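Local coordinates for protein nigritoxine (Vibrio nigripulchritudo, PDB 5M41) that acts as a bacterial toxin against crustaceans and insects, and is built on a fold described as new, at residues His598-Thr608 against Phe640-Phe651; Ile485-Val494 against Phe560-Val568. All coordinates share one frame; numbering follows the deposited sequence.

Interaction 1 (His598-Thr608 against Phe640-Phe651)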
loop_
_atom_site.group_PDB
_atom_site.type_symbol
_atom_site.label_atom_id
_atom_site.label_comp_id
_atom_site.label_asym_id
_atom_site.label_seq_id
_atom_site.Cartn_x
_atom_site.Cartn_y
_atom_site.Cartn_z
ATOM N N HIS A 598 6.701 -43.961 0.546
ATOM C CA HIS A 598 6.839 -43.151 -0.685
ATOM C C HIS A 598 6.164 -41.815 -0.554
ATOM O O HIS A 598 5.258 -41.651 0.270
ATOM C CB HIS A 598 6.288 -43.892 -1.906
ATOM C CG HIS A 598 4.800 -44.149 -1.844
ATOM N ND1 HIS A 598 4.265 -45.174 -1.121
ATOM C CD2 HIS A 598 3.729 -43.483 -2.438
ATOM C CE1 HIS A 598 2.919 -45.154 -1.249
ATOM N NE2 HIS A 598 2.592 -44.122 -2.058
ATOM N N LEU A 599 6.615 -40.853 -1.364
ATOM C CA LEU A 599 6.024 -39.508 -1.420
ATOM C C LEU A 599 5.053 -39.458 -2.590
ATOM O O LEU A 599 5.343 -39.987 -3.676
ATOM C CB LEU A 599 7.106 -38.423 -1.585
ATOM C CG LEU A 599 6.620 -36.959 -1.500
ATOM C CD1 LEU A 599 7.642 -36.095 -0.782
ATOM C CD2 LEU A 599 6.262 -36.379 -2.876
ATOM N N THR A 600 3.911 -38.828 -2.370
ATOM C CA THR A 600 2.896 -38.719 -3.402
ATOM C C THR A 600 2.625 -37.272 -3.732
ATOM O O THR A 600 2.423 -36.459 -2.837
ATOM C CB THR A 600 1.578 -39.379 -2.971
ATOM O OG1 THR A 600 1.783 -40.789 -2.939
ATOM C CG2 THR A 600 0.450 -39.077 -3.975
ATOM N N LEU A 601 2.647 -36.981 -5.026
ATOM C CA LEU A 601 2.238 -35.702 -5.554
ATOM C C LEU A 601 0.791 -35.829 -6.010
ATOM O O LEU A 601 0.455 -36.730 -6.786
ATOM C CB LEU A 601 3.132 -35.318 -6.752
ATOM C CG LEU A 601 2.663 -34.086 -7.540
ATOM C CD1 LEU A 601 2.740 -32.807 -6.693
ATOM C CD2 LEU A 601 3.448 -33.956 -8.843
ATOM N N GLU A 602 -0.043 -34.910 -5.537
ATOM C CA GLU A 602 -1.457 -34.882 -5.855
ATOM C C GLU A 602 -1.702 -34.197 -7.219
ATOM O O GLU A 602 -1.969 -32.992 -7.295
ATOM C CB GLU A 602 -2.205 -34.189 -4.717
ATOM C CG GLU A 602 -2.141 -34.951 -3.398
ATOM C CD GLU A 602 -2.195 -34.036 -2.175
ATOM O OE1 GLU A 602 -2.808 -32.954 -2.248
ATOM O OE2 GLU A 602 -1.623 -34.397 -1.125
ATOM N N SER A 603 -1.630 -35.002 -8.274
ATOM C CA SER A 603 -1.521 -34.517 -9.648
ATOM C C SER A 603 -2.565 -33.490 -10.032
ATOM O O SER A 603 -2.220 -32.371 -10.402
ATOM C CB SER A 603 -1.591 -35.698 -10.613
ATOM O OG SER A 603 -0.518 -36.577 -10.360
ATOM N N ASN A 604 -3.836 -33.866 -9.928
ATOM C CA ASN A 604 -4.915 -33.019 -10.411
ATOM C C ASN A 604 -5.155 -31.821 -9.508
ATOM O O ASN A 604 -5.522 -30.742 -9.999
ATOM C CB ASN A 604 -6.207 -33.825 -10.652
ATOM C CG ASN A 604 -6.109 -34.733 -11.879
ATOM O OD1 ASN A 604 -5.557 -34.356 -12.911
ATOM N ND2 ASN A 604 -6.649 -35.935 -11.767
ATOM N N ALA A 605 -4.916 -31.991 -8.206
ATOM C CA ALA A 605 -5.103 -30.871 -7.279
ATOM C C ALA A 605 -4.059 -29.820 -7.652
ATOM O O ALA A 605 -4.393 -28.643 -7.794
ATOM C CB ALA A 605 -4.953 -31.300 -5.822
ATOM N N PHE A 606 -2.815 -30.285 -7.828
ATOM C CA PHE A 606 -1.692 -29.428 -8.190
ATOM C C PHE A 606 -1.956 -28.797 -9.557
ATOM O O PHE A 606 -1.855 -27.583 -9.710
ATOM C CB PHE A 606 -0.366 -30.224 -8.195
ATOM C CG PHE A 606 0.864 -29.377 -8.500
ATOM C CD1 PHE A 606 1.416 -28.520 -7.526
ATOM C CD2 PHE A 606 1.475 -29.431 -9.755
ATOM C CE1 PHE A 606 2.546 -27.749 -7.799
ATOM C CE2 PHE A 606 2.607 -28.662 -10.028
ATOM C CZ PHE A 606 3.146 -27.825 -9.057
ATOM N N LEU A 607 -2.338 -29.631 -10.528
ATOM C CA LEU A 607 -2.630 -29.156 -11.890
ATOM C C LEU A 607 -3.680 -28.039 -11.869
ATOM O O LEU A 607 -3.476 -26.979 -12.482
ATOM C CB LEU A 607 -3.080 -30.305 -12.828
ATOM C CG LEU A 607 -3.536 -29.932 -14.247
ATOM C CD1 LEU A 607 -2.446 -29.165 -15.007
ATOM C CD2 LEU A 607 -4.023 -31.148 -15.047
ATOM N N THR A 608 -4.780 -28.277 -11.160
ATOM C CA THR A 608 -5.893 -27.331 -11.116
ATOM C C THR A 608 -5.434 -26.047 -10.467
ATOM O O THR A 608 -5.672 -24.956 -11.002
ATOM C CB THR A 608 -7.126 -27.894 -10.376
ATOM O OG1 THR A 608 -7.617 -29.035 -11.093
ATOM C CG2 THR A 608 -8.249 -26.853 -10.317
ATOM N N PHE A 640 -11.453 -32.725 -8.892
ATOM C CA PHE A 640 -11.092 -31.313 -9.133
ATOM C C PHE A 640 -11.566 -30.873 -10.519
ATOM O O PHE A 640 -11.866 -31.719 -11.357
ATOM C CB PHE A 640 -9.579 -31.105 -8.997
ATOM C CG PHE A 640 -9.073 -31.302 -7.598
ATOM C CD1 PHE A 640 -9.052 -30.244 -6.697
ATOM C CD2 PHE A 640 -8.616 -32.547 -7.182
ATOM C CE1 PHE A 640 -8.590 -30.424 -5.403
ATOM C CE2 PHE A 640 -8.143 -32.739 -5.884
ATOM C CZ PHE A 640 -8.141 -31.677 -4.988
ATOM N N ASP A 641 -11.626 -29.565 -10.765
ATOM C CA ASP A 641 -12.057 -29.037 -12.072
ATOM C C ASP A 641 -11.275 -29.672 -13.222
ATOM O O ASP A 641 -11.826 -29.955 -14.287
ATOM C CB ASP A 641 -11.906 -27.516 -12.123
ATOM C CG ASP A 641 -12.327 -26.924 -13.472
ATOM O OD1 ASP A 641 -13.549 -26.834 -13.732
ATOM O OD2 ASP A 641 -11.438 -26.532 -14.266
ATOM N N LEU A 642 -9.983 -29.899 -13.011
ATOM C CA LEU A 642 -9.193 -30.574 -14.015
ATOM C C LEU A 642 -8.961 -32.007 -13.579
ATOM O O LEU A 642 -8.628 -32.272 -12.414
ATOM C CB LEU A 642 -7.878 -29.832 -14.289
ATOM C CG LEU A 642 -8.032 -28.398 -14.785
ATOM C CD1 LEU A 642 -6.657 -27.814 -15.091
ATOM C CD2 LEU A 642 -8.951 -28.294 -16.014
ATOM N N LYS A 643 -9.163 -32.928 -14.520
ATOM C CA LYS A 643 -9.090 -34.357 -14.233
ATOM C C LYS A 643 -8.122 -35.032 -15.189
ATOM O O LYS A 643 -8.074 -36.255 -15.275
ATOM C CB LYS A 643 -10.478 -34.984 -14.349
ATOM C CG LYS A 643 -11.590 -34.151 -13.724
ATOM C CD LYS A 643 -12.910 -34.906 -13.732
ATOM C CE LYS A 643 -13.832 -34.480 -12.593
ATOM N NZ LYS A 643 -14.005 -33.014 -12.477
ATOM N N ASP A 644 -7.330 -34.228 -15.892
ATOM C CA ASP A 644 -6.491 -34.733 -16.990
ATOM C C ASP A 644 -5.456 -35.786 -16.616
ATOM O O ASP A 644 -5.151 -36.651 -17.436
ATOM C CB ASP A 644 -5.795 -33.568 -17.693
ATOM C CG ASP A 644 -6.784 -32.543 -18.197
ATOM O OD1 ASP A 644 -7.353 -32.775 -19.296
ATOM O OD2 ASP A 644 -7.016 -31.536 -17.485
ATOM N N ILE A 645 -4.878 -35.696 -15.417
ATOM C CA ILE A 645 -3.864 -36.669 -15.024
ATOM C C ILE A 645 -4.565 -37.905 -14.464
ATOM O O ILE A 645 -5.330 -37.802 -13.490
ATOM C CB ILE A 645 -2.852 -36.136 -13.996
ATOM C CG1 ILE A 645 -2.429 -34.675 -14.302
ATOM C CG2 ILE A 645 -1.654 -37.072 -13.927
ATOM C CD1 ILE A 645 -1.751 -34.461 -15.658
ATOM N N PRO A 646 -4.318 -39.074 -15.081
ATOM C CA PRO A 646 -5.027 -40.314 -14.707
ATOM C C PRO A 646 -4.786 -40.795 -13.267
ATOM O O PRO A 646 -5.579 -41.565 -12.753
ATOM C CB PRO A 646 -4.488 -41.336 -15.711
ATOM C CG PRO A 646 -4.067 -40.509 -16.903
ATOM C CD PRO A 646 -3.487 -39.261 -16.290
ATOM N N ASP A 647 -3.708 -40.356 -12.618
ATOM C CA ASP A 647 -3.415 -40.807 -11.248
ATOM C C ASP A 647 -2.457 -39.839 -10.572
ATOM O O ASP A 647 -1.881 -38.968 -11.226
ATOM C CB ASP A 647 -2.786 -42.217 -11.270
ATOM C CG ASP A 647 -3.039 -43.017 -9.974
ATOM O OD1 ASP A 647 -3.583 -42.469 -8.982
ATOM O OD2 ASP A 647 -2.701 -44.227 -9.957
ATOM N N ASN A 648 -2.292 -40.003 -9.264
ATOM C CA ASN A 648 -1.247 -39.341 -8.512
ATOM C C ASN A 648 0.096 -39.883 -8.910
ATOM O O ASN A 648 0.185 -40.956 -9.472
ATOM C CB ASN A 648 -1.459 -39.538 -7.003
ATOM C CG ASN A 648 -2.640 -38.739 -6.488
ATOM O OD1 ASN A 648 -3.087 -37.783 -7.134
ATOM N ND2 ASN A 648 -3.158 -39.123 -5.330
ATOM N N ILE A 649 1.128 -39.123 -8.577
ATOM C CA ILE A 649 2.498 -39.341 -9.000
ATOM C C ILE A 649 3.312 -39.705 -7.751
ATOM O O ILE A 649 3.130 -39.100 -6.712
ATOM C CB ILE A 649 3.026 -38.026 -9.630
ATOM C CG1 ILE A 649 2.557 -37.927 -11.091
ATOM C CG2 ILE A 649 4.530 -37.914 -9.516
ATOM C CD1 ILE A 649 2.662 -36.550 -11.722
ATOM N N HIS A 650 4.197 -40.693 -7.860
ATOM C CA HIS A 650 4.915 -41.221 -6.692
ATOM C C HIS A 650 6.409 -41.155 -6.828
ATOM O O HIS A 650 6.960 -41.418 -7.901
ATOM C CB HIS A 650 4.476 -42.666 -6.407
ATOM C CG HIS A 650 2.970 -42.849 -6.357
ATOM N ND1 HIS A 650 2.213 -42.368 -5.349
ATOM C CD2 HIS A 650 2.087 -43.468 -7.256
ATOM C CE1 HIS A 650 0.907 -42.662 -5.586
ATOM N NE2 HIS A 650 0.838 -43.343 -6.743
ATOM N N PHE A 651 7.071 -40.796 -5.733
ATOM C CA PHE A 651 8.525 -40.795 -5.636
ATOM C C PHE A 651 8.909 -41.670 -4.448
ATOM O O PHE A 651 8.185 -41.722 -3.453
ATOM C CB PHE A 651 9.048 -39.400 -5.311
ATOM C CG PHE A 651 8.813 -38.362 -6.380
ATOM C CD1 PHE A 651 9.856 -37.964 -7.212
ATOM C CD2 PHE A 651 7.598 -37.695 -6.470
ATOM C CE1 PHE A 651 9.668 -36.967 -8.164
ATOM C CE2 PHE A 651 7.401 -36.690 -7.414
ATOM C CZ PHE A 651 8.441 -36.330 -8.261
HETATM O O HOH W 1 -4.431 -36.686 -9.202
#
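Leu599 and Leu601 pair with Phe651 and Ile649 as antiparallel hydrogen-bonded pairs, which sets strand 594-601 beside strand 649-652 within a six-stranded antiparallel sheet. The Leu601 N to Ile649 O bond is 2.8 Å long. Leu599, Leu601, Ile649 and Phe651 put their side chains on one face of the sheet; there Leu599, Leu601 and Phe651 touch helix 667-676, and Leu601 and Phe651 also helix 719-731. On the other face Thr600 and His650 lie side by side, and Thr600 OG1 hydrogen-bonds to His650 ND1 at 2.9 Å, in the plane of the imidazole at its edge, which helps fix the ring's rotation.

Beyond Leu601 the chain turns into helix 603-614, with Glu602 at the N-cap, and the loop ahead of strand 649-652 runs along its first turns. The Asn604 amide bonds to both N and O of Ile645. Its CB rests against Leu642 O at 3.4 Å. With CG anti to the carbonyl carbon (chi1 -72°), CG lies 3.6 Å from both Leu642 O and Ile645 O. OD1 accepts from Ile645 N on a lone pair, and ND2 donates a hydrogen bond to Ile645 O, both at 2.9 Å. ND2 also bonds to Lys637 O, so three bonds hold this buried amide. Nearby, Ser603 OG donates to Asp647 O, and one water joins Asn604 N to Asn648 OD1. Farther along, Thr608 OG1 accepts from Leu642 N while donating to Asn604 O. Ala605 CB sits over one face of the Phe640 ring, 3.7 Å from its centroid, in a CH-pi contact displaced toward CZ.

Interaction 2 (Ile485-Val494 against Phe560-Val568)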
loop_
_atom_site.group_PDB
_atom_site.type_symbol
_atom_site.label_atom_id
_atom_site.label_comp_id
_atom_site.label_asym_id
_atom_site.label_seq_id
_atom_site.Cartn_x
_atom_site.Cartn_y
_atom_site.Cartn_z
ATOM N N ILE A 485 -5.172 -42.409 21.194
ATOM C CA ILE A 485 -6.074 -43.089 20.266
ATOM C C ILE A 485 -7.470 -43.192 20.865
ATOM O O ILE A 485 -7.612 -43.520 22.044
ATOM C CB ILE A 485 -5.557 -44.500 19.900
ATOM C CG1 ILE A 485 -4.206 -44.403 19.172
ATOM C CG2 ILE A 485 -6.581 -45.259 19.051
ATOM C CD1 ILE A 485 -3.646 -45.736 18.708
ATOM N N SER A 486 -8.492 -42.895 20.064
ATOM C CA SER A 486 -9.888 -43.057 20.493
ATOM C C SER A 486 -10.741 -43.383 19.278
ATOM O O SER A 486 -10.212 -43.478 18.170
ATOM C CB SER A 486 -10.412 -41.822 21.260
ATOM O OG SER A 486 -10.369 -40.626 20.486
ATOM N N LYS A 487 -12.049 -43.551 19.479
ATOM C CA LYS A 487 -12.960 -43.943 18.393
ATOM C C LYS A 487 -12.906 -42.984 17.208
ATOM O O LYS A 487 -12.818 -43.414 16.061
ATOM C CB LYS A 487 -14.410 -44.036 18.898
ATOM C CG LYS A 487 -15.375 -44.659 17.891
ATOM C CD LYS A 487 -16.793 -44.709 18.434
ATOM C CE LYS A 487 -17.680 -45.564 17.539
ATOM N NZ LYS A 487 -18.808 -46.175 18.308
ATOM N N SER A 488 -12.968 -41.689 17.511
ATOM C CA SER A 488 -13.057 -40.635 16.506
ATOM C C SER A 488 -11.696 -40.039 16.152
ATOM O O SER A 488 -11.587 -39.154 15.304
ATOM C CB SER A 488 -13.998 -39.540 16.984
ATOM O OG SER A 488 -15.287 -39.744 16.441
ATOM N N ASN A 489 -10.676 -40.520 16.846
ATOM C CA ASN A 489 -9.304 -40.228 16.536
ATOM C C ASN A 489 -8.531 -41.538 16.483
ATOM O O ASN A 489 -7.577 -41.720 17.234
ATOM C CB ASN A 489 -8.710 -39.290 17.589
ATOM C CG ASN A 489 -7.333 -38.778 17.202
ATOM O OD1 ASN A 489 -6.871 -38.959 16.058
ATOM N ND2 ASN A 489 -6.664 -38.138 18.151
ATOM N N PRO A 490 -8.937 -42.462 15.589
ATOM C CA PRO A 490 -8.269 -43.770 15.607
ATOM C C PRO A 490 -6.774 -43.673 15.318
ATOM O O PRO A 490 -6.024 -44.570 15.716
ATOM C CB PRO A 490 -8.968 -44.553 14.478
ATOM C CG PRO A 490 -9.539 -43.500 13.585
ATOM C CD PRO A 490 -9.933 -42.376 14.504
ATOM N N ASN A 491 -6.338 -42.607 14.635
ATOM C CA ASN A 491 -4.937 -42.546 14.241
ATOM C C ASN A 491 -4.089 -41.964 15.357
ATOM O O ASN A 491 -2.856 -42.025 15.303
ATOM C CB ASN A 491 -4.742 -41.781 12.909
ATOM C CG ASN A 491 -5.402 -42.477 11.726
ATOM O OD1 ASN A 491 -5.888 -41.820 10.792
ATOM N ND2 ASN A 491 -5.429 -43.802 11.753
ATOM N N GLY A 492 -4.746 -41.398 16.367
ATOM C CA GLY A 492 -4.029 -40.761 17.461
ATOM C C GLY A 492 -3.378 -39.461 17.014
ATOM O O GLY A 492 -2.232 -39.157 17.398
ATOM N N ASN A 493 -4.111 -38.685 16.210
ATOM C CA ASN A 493 -3.618 -37.390 15.762
ATOM C C ASN A 493 -3.494 -36.444 16.946
ATOM O O ASN A 493 -4.328 -36.471 17.863
ATOM C CB ASN A 493 -4.490 -36.807 14.631
ATOM C CG ASN A 493 -4.260 -37.508 13.309
ATOM O OD1 ASN A 493 -3.156 -37.952 13.027
ATOM N ND2 ASN A 493 -5.303 -37.628 12.499
ATOM N N VAL A 494 -2.412 -35.672 16.944
ATOM C CA VAL A 494 -2.038 -34.811 18.070
ATOM C C VAL A 494 -2.846 -33.529 18.052
ATOM O O VAL A 494 -3.016 -32.886 16.994
ATOM C CB VAL A 494 -0.525 -34.485 18.042
ATOM C CG1 VAL A 494 -0.140 -33.552 19.181
ATOM C CG2 VAL A 494 0.296 -35.773 18.100
ATOM N N PHE A 560 2.159 -32.582 10.990
ATOM C CA PHE A 560 1.614 -33.659 10.159
ATOM C C PHE A 560 0.558 -34.425 10.928
ATOM O O PHE A 560 0.588 -34.482 12.167
ATOM C CB PHE A 560 2.717 -34.628 9.727
ATOM C CG PHE A 560 3.681 -34.057 8.728
ATOM C CD1 PHE A 560 3.604 -34.430 7.377
ATOM C CD2 PHE A 560 4.693 -33.185 9.128
ATOM C CE1 PHE A 560 4.497 -33.925 6.441
ATOM C CE2 PHE A 560 5.602 -32.685 8.203
ATOM C CZ PHE A 560 5.495 -33.044 6.858
ATOM N N ASN A 561 -0.385 -34.992 10.180
ATOM C CA ASN A 561 -1.423 -35.864 10.714
ATOM C C ASN A 561 -1.532 -37.061 9.814
ATOM O O ASN A 561 -1.185 -36.978 8.628
ATOM C CB ASN A 561 -2.777 -35.163 10.739
ATOM C CG ASN A 561 -2.808 -34.013 11.700
ATOM O OD1 ASN A 561 -2.714 -32.837 11.295
ATOM N ND2 ASN A 561 -2.893 -34.327 12.979
ATOM N N ASN A 562 -2.022 -38.165 10.376
ATOM C CA ASN A 562 -2.348 -39.341 9.599
ATOM C C ASN A 562 -3.808 -39.194 9.183
ATOM O O ASN A 562 -4.710 -39.236 10.019
ATOM C CB ASN A 562 -2.115 -40.605 10.435
ATOM C CG ASN A 562 -2.356 -41.892 9.660
ATOM O OD1 ASN A 562 -2.632 -41.901 8.448
ATOM N ND2 ASN A 562 -2.240 -42.999 10.366
ATOM N N ILE A 563 -4.025 -38.957 7.895
ATOM C CA ILE A 563 -5.380 -38.860 7.355
ATOM C C ILE A 563 -5.770 -40.204 6.727
ATOM O O ILE A 563 -6.838 -40.339 6.124
ATOM C CB ILE A 563 -5.517 -37.698 6.334
ATOM C CG1 ILE A 563 -4.496 -37.856 5.179
ATOM C CG2 ILE A 563 -5.409 -36.347 7.049
ATOM C CD1 ILE A 563 -4.760 -37.000 3.950
ATOM N N GLY A 564 -4.894 -41.194 6.866
ATOM C CA GLY A 564 -5.180 -42.545 6.375
ATOM C C GLY A 564 -5.639 -43.470 7.493
ATOM O O GLY A 564 -6.537 -43.124 8.275
ATOM N N ASP A 565 -5.006 -44.638 7.586
ATOM C CA ASP A 565 -5.404 -45.682 8.558
ATOM C C ASP A 565 -4.303 -46.058 9.531
ATOM O O ASP A 565 -3.185 -45.549 9.428
ATOM C CB ASP A 565 -5.844 -46.923 7.807
ATOM C CG ASP A 565 -7.112 -46.698 7.044
ATOM O OD1 ASP A 565 -7.947 -45.899 7.526
ATOM O OD2 ASP A 565 -7.269 -47.303 5.963
ATOM N N LEU A 566 -4.619 -46.955 10.472
ATOM C CA LEU A 566 -3.639 -47.425 11.453
ATOM C C LEU A 566 -3.828 -48.901 11.851
ATOM O O LEU A 566 -4.909 -49.312 12.267
ATOM C CB LEU A 566 -3.643 -46.525 12.695
ATOM C CG LEU A 566 -2.605 -46.859 13.777
ATOM C CD1 LEU A 566 -1.202 -46.465 13.341
ATOM C CD2 LEU A 566 -2.978 -46.162 15.080
ATOM N N GLY A 567 -2.757 -49.680 11.732
ATOM C CA GLY A 567 -2.775 -51.107 12.053
ATOM C C GLY A 567 -1.817 -51.836 11.138
ATOM O O GLY A 567 -1.362 -51.268 10.128
ATOM N N VAL A 568 -1.524 -53.094 11.472
ATOM C CA VAL A 568 -0.476 -53.867 10.796
ATOM C C VAL A 568 -0.618 -53.983 9.271
ATOM O O VAL A 568 0.338 -53.710 8.535
ATOM C CB VAL A 568 -0.218 -55.251 11.451
ATOM C CG1 VAL A 568 0.676 -56.118 10.564
ATOM C CG2 VAL A 568 0.431 -55.074 12.816
HETATM O O HOH W 2 -1.482 -42.797 12.988
HETATM O O HOH W 3 -0.939 -35.611 14.712
#
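A type I beta turn from Asn489 to Gly492, closed by Gly492 N to Asn489 O, brings the irregular 485-494 loop against the short strand 560-562 and the bend that follows it, with Asn493 opposite Asn561 and Asn491 opposite Leu566. Asn493 grips the backbone of Asn562 at both ends of its amide. OD1 accepts from Asn562 N at 2.9 Å, the donor tilted from the carbonyl plane; ND2 donates to Asn562 O at 3.0 Å, a nearly straight bond (169°) that leaves in the plane of the Asn493 amide but meets the carbonyl from above its plane. ND2 has a second acceptor in Tyr511 O, which ties this amide to strand 505-515.

The amides of Asn491 and Asn562 are stacked, their planes 15° apart, although the two side chains cross at about a right angle. A chi1 of -177° sets the Asn562 amide beside its own carbonyl carbon, and from there ND2 donates to Asp565 O. A water links Asn562 ND2 to Asn491 O. Ile485 CD1 touches Leu566 CD2 at 3.7 Å, and Leu566 CD2 also lies 3.5 Å from Pro490 O. The bend is an Asx turn that starts at Asn562, OD1 accepting from Gly564 N, and it finishes an edge strand of an antiparallel sheet; the Asn493 amide, bonded to main chain, docks that strand on the loop.

How the interactions relate
Coming from the N terminus, the chain reaches 485-494 just before strand 496-500, runs through the four-stranded sheet and helix 546-555, and returns at 560-568, where interaction 2 closes this loop. It then builds strands 571-576 and 583-589 before entering 598-608; helical segments follow, and 640-651 closes interaction 1. The two loops are in series, neither nesting nor crossing. Both contacts reach the same six-stranded sheet: interaction 2 at its edge strand 560-562, interaction 1 at strands 594-601 and 649-652, with centres about 24 Å apart. One docks the preceding loop onto the sheet, and the other joins neighbouring strands and the helix after the first.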